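Local coordinates for protein of unknown function, DUF964 (Geobacillus stearothermophilus, PDB 2OEQ) that is of unknown function but belongs to the YlbF/YmcA family, named for control of the competence regulator ComK, and folds as a helix bundle, at residues C[38-44]-C[83-87]. Residues are numbered along the deposited sequence; the frame is centred on the assembly and turned at random.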
ATOM      1  N   ASP C  38      14.425  27.415  17.594  1.00 47.25           N
ATOM      2  CA  ASP C  38      15.837  27.714  17.342  1.00 47.25           C
ATOM      3  C   ASP C  38      15.863  28.279  15.937  1.00 47.25           C
ATOM      4  O   ASP C  38      15.765  27.531  14.980  1.00 47.25           O
ATOM      5  CB  ASP C  38      16.695  26.440  17.391  1.00 91.08           C
ATOM      6  CG  ASP C  38      18.169  26.699  17.064  1.00 91.08           C
ATOM      7  OD1 ASP C  38      18.901  25.720  16.811  1.00 91.08           O
ATOM      8  OD2 ASP C  38      18.606  27.870  17.058  1.00 91.08           O
ATOM      9  N   GLU C  39      15.995  29.591  15.797  1.00 48.23           N
ATOM     10  CA  GLU C  39      15.992  30.167  14.468  1.00 48.23           C
ATOM     11  C   GLU C  39      16.897  29.430  13.479  1.00 48.23           C
ATOM     12  O   GLU C  39      16.573  29.343  12.297  1.00 48.23           O
ATOM     13  CB  GLU C  39      16.368  31.649  14.515  1.00139.14           C
ATOM     14  CG  GLU C  39      16.211  32.338  13.165  1.00139.14           C
ATOM     15  CD  GLU C  39      16.074  33.840  13.280  1.00139.14           C
ATOM     16  OE1 GLU C  39      15.101  34.295  13.921  1.00139.14           O
ATOM     17  OE2 GLU C  39      16.934  34.561  12.728  1.00139.14           O
ATOM     18  N   THR C  40      18.011  28.883  13.959  1.00 52.52           N
ATOM     19  CA  THR C  40      18.950  28.167  13.093  1.00 52.52           C
ATOM     20  C   THR C  40      18.393  26.839  12.573  1.00 52.52           C
ATOM     21  O   THR C  40      18.265  26.628  11.363  1.00 52.52           O
ATOM     22  CB  THR C  40      20.259  27.875  13.839  1.00 63.04           C
ATOM     23  OG1 THR C  40      20.287  28.624  15.068  1.00 63.04           O
ATOM     24  CG2 THR C  40      21.459  28.247  12.973  1.00 63.04           C
ATOM     25  N   ALA C  41      18.071  25.941  13.499  1.00 58.87           N
ATOM     26  CA  ALA C  41      17.534  24.637  13.131  1.00 58.87           C
ATOM     27  C   ALA C  41      16.167  24.747  12.462  1.00 58.87           C
ATOM     28  O   ALA C  41      15.775  23.859  11.713  1.00 58.87           O
ATOM     29  CB  ALA C  41      17.446  23.729  14.365  1.00 64.55           C
ATOM     30  N   TYR C  42      15.442  25.831  12.717  1.00 27.95           N
ATOM     31  CA  TYR C  42      14.138  25.967  12.111  1.00 27.95           C
ATOM     32  C   TYR C  42      14.210  26.274  10.641  1.00 27.95           C
ATOM     33  O   TYR C  42      13.388  25.790   9.861  1.00 27.95           O
ATOM     34  CB  TYR C  42      13.298  27.050  12.767  1.00 45.80           C
ATOM     35  CG  TYR C  42      11.888  26.996  12.237  1.00 45.80           C
ATOM     36  CD1 TYR C  42      10.985  26.063  12.716  1.00 45.80           C
ATOM     37  CD2 TYR C  42      11.489  27.799  11.183  1.00 45.80           C
ATOM     38  CE1 TYR C  42       9.722  25.918  12.156  1.00 45.80           C
ATOM     39  CE2 TYR C  42      10.226  27.669  10.613  1.00 45.80           C
ATOM     40  CZ  TYR C  42       9.345  26.725  11.103  1.00 45.80           C
ATOM     41  OH  TYR C  42       8.085  26.594  10.537  1.00 45.80           O
ATOM     42  N   ARG C  43      15.175  27.100  10.253  1.00 51.24           N
ATOM     43  CA  ARG C  43      15.287  27.451   8.856  1.00 51.24           C
ATOM     44  C   ARG C  43      15.610  26.215   8.042  1.00 51.24           C
ATOM     45  O   ARG C  43      14.980  25.956   7.012  1.00 51.24           O
ATOM     46  CB  ARG C  43      16.348  28.530   8.651  1.00117.37           C
ATOM     47  CG  ARG C  43      15.771  29.939   8.635  1.00117.37           C
ATOM     48  CD  ARG C  43      16.853  30.988   8.440  1.00117.37           C
ATOM     49  NE  ARG C  43      16.307  32.308   8.111  1.00117.37           N
ATOM     50  CZ  ARG C  43      15.712  32.610   6.957  1.00117.37           C
ATOM     51  NH1 ARG C  43      15.248  33.839   6.744  1.00117.37           N
ATOM     52  NH2 ARG C  43      15.576  31.686   6.013  1.00117.37           N
HETATM   53  N   MSE C  44      16.574  25.434   8.514  1.00 43.59           N
HETATM   54  CA  MSE C  44      16.979  24.234   7.801  1.00 43.59           C
HETATM   55  C   MSE C  44      15.845  23.249   7.730  1.00 43.59           C
HETATM   56  O   MSE C  44      15.621  22.589   6.709  1.00 43.59           O
HETATM   57  CB  MSE C  44      18.143  23.579   8.500  1.00 63.24           C
HETATM   58  CG  MSE C  44      19.360  24.411   8.527  1.00 63.24           C
HETATM   59 SE   MSE C  44      20.711  23.193   8.954  0.65 63.24          SE
HETATM   60  CE  MSE C  44      21.351  23.994  10.618  1.00 63.24           C
ATOM     61  N   ASN C  83      22.861  18.988  11.924  1.00 65.10           N
ATOM     62  CA  ASN C  83      22.364  19.832  12.999  1.00 65.10           C
ATOM     63  C   ASN C  83      21.999  18.973  14.209  1.00 65.10           C
ATOM     64  O   ASN C  83      21.707  17.796  14.061  1.00 65.10           O
ATOM     65  CB  ASN C  83      21.162  20.637  12.526  1.00 51.87           C
ATOM     66  CG  ASN C  83      20.634  21.566  13.598  1.00 51.87           C
ATOM     67  OD1 ASN C  83      19.793  21.185  14.408  1.00 51.87           O
ATOM     68  ND2 ASN C  83      21.131  22.796  13.612  1.00 51.87           N
ATOM     69  N   GLU C  84      22.029  19.549  15.406  1.00 51.26           N
ATOM     70  CA  GLU C  84      21.715  18.775  16.582  1.00 51.26           C
ATOM     71  C   GLU C  84      20.229  18.722  16.846  1.00 51.26           C
ATOM     72  O   GLU C  84      19.647  17.641  16.854  1.00 51.26           O
ATOM     73  CB  GLU C  84      22.450  19.320  17.797  1.00166.50           C
ATOM     74  CG  GLU C  84      23.743  18.584  18.074  1.00166.50           C
ATOM     75  CD  GLU C  84      24.540  19.200  19.199  1.00166.50           C
ATOM     76  OE1 GLU C  84      23.981  19.366  20.305  1.00166.50           O
ATOM     77  OE2 GLU C  84      25.731  19.510  18.978  1.00166.50           O
ATOM     78  N   LYS C  85      19.609  19.877  17.065  1.00 40.15           N
ATOM     79  CA  LYS C  85      18.173  19.932  17.328  1.00 40.15           C
ATOM     80  C   LYS C  85      17.422  19.073  16.302  1.00 40.15           C
ATOM     81  O   LYS C  85      16.662  18.166  16.659  1.00 40.15           O
ATOM     82  CB  LYS C  85      17.677  21.369  17.212  1.00 66.57           C
ATOM     83  CG  LYS C  85      18.392  22.369  18.082  1.00 66.57           C
ATOM     84  CD  LYS C  85      17.964  22.255  19.517  1.00 66.57           C
ATOM     85  CE  LYS C  85      18.376  23.495  20.286  1.00 66.57           C
ATOM     86  NZ  LYS C  85      17.753  24.707  19.687  1.00 66.57           N
ATOM     87  N   LEU C  86      17.648  19.377  15.025  1.00 48.43           N
ATOM     88  CA  LEU C  86      17.021  18.670  13.929  1.00 48.43           C
ATOM     89  C   LEU C  86      17.191  17.172  13.964  1.00 48.43           C
ATOM     90  O   LEU C  86      16.264  16.438  13.642  1.00 48.43           O
ATOM     91  CB  LEU C  86      17.545  19.189  12.613  1.00 39.04           C
ATOM     92  CG  LEU C  86      16.795  20.427  12.155  1.00 39.04           C
ATOM     93  CD1 LEU C  86      17.497  21.000  10.943  1.00 39.04           C
ATOM     94  CD2 LEU C  86      15.339  20.061  11.827  1.00 39.04           C
ATOM     95  N   ALA C  87      18.376  16.707  14.338  1.00 47.03           N
ATOM     96  CA  ALA C  87      18.632  15.273  14.409  1.00 47.03           C
ATOM     97  C   ALA C  87      17.743  14.655  15.473  1.00 47.03           C
ATOM     98  O   ALA C  87      16.954  13.765  15.192  1.00 47.03           O
ATOM     99  CB  ALA C  87      20.073  15.022  14.742  1.00 59.91           C
TER
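Leu86 lies over Ala41 and Met44 at the start of helix 39-60. Its CD1 sits 3.4 Å from Ala41 O and 3.6 Å from Met44 CB, and its CG is 4.0 Å from Ala41 CB. Ala41 and Leu86 form the nearest CA pair, 6.0 Å apart. The small side chain of Ala41 is consistent with so near an approach of the two segments. Ala41 CB also touches Lys85 CB at 3.7 Å and Asn83 OD1 at 3.5 Å. Met44, a selenomethionine here, extends the apolar patch by one turn. Its CE reaches 3.2 Å from Asn83 ND2.

The two segments are the N-terminal ends of two helices in an all-helical bundle, and each carries an N-cap. Asn83 caps helix 84-107, with Leu86 N donating to Asn83 OD1 at 2.9 Å. Asp38 occupies the tight link between helix 23-37 and helix 39-60. Its OD1 accepts a weak bond from Ala41 N at 3.4 Å. Its OD2 accepts another weak one from Thr40 N at 3.3 Å and a shorter bond from Thr40 OG1 at 2.7 Å.

Asp38 also works across the interface. Its OD1 forms a salt bridge with Lys85 NZ at 3.3 Å, so one carboxylate both caps its own helix and pairs with Lys85 of helix 84-107. This bridge lies at the edge of the patch, beside the apolar contacts. Lys85 and Leu86 also touch Asp34 and Val35 of helix 23-37, so the start of helix 84-107 packs against the helices before and after the Asp38 link.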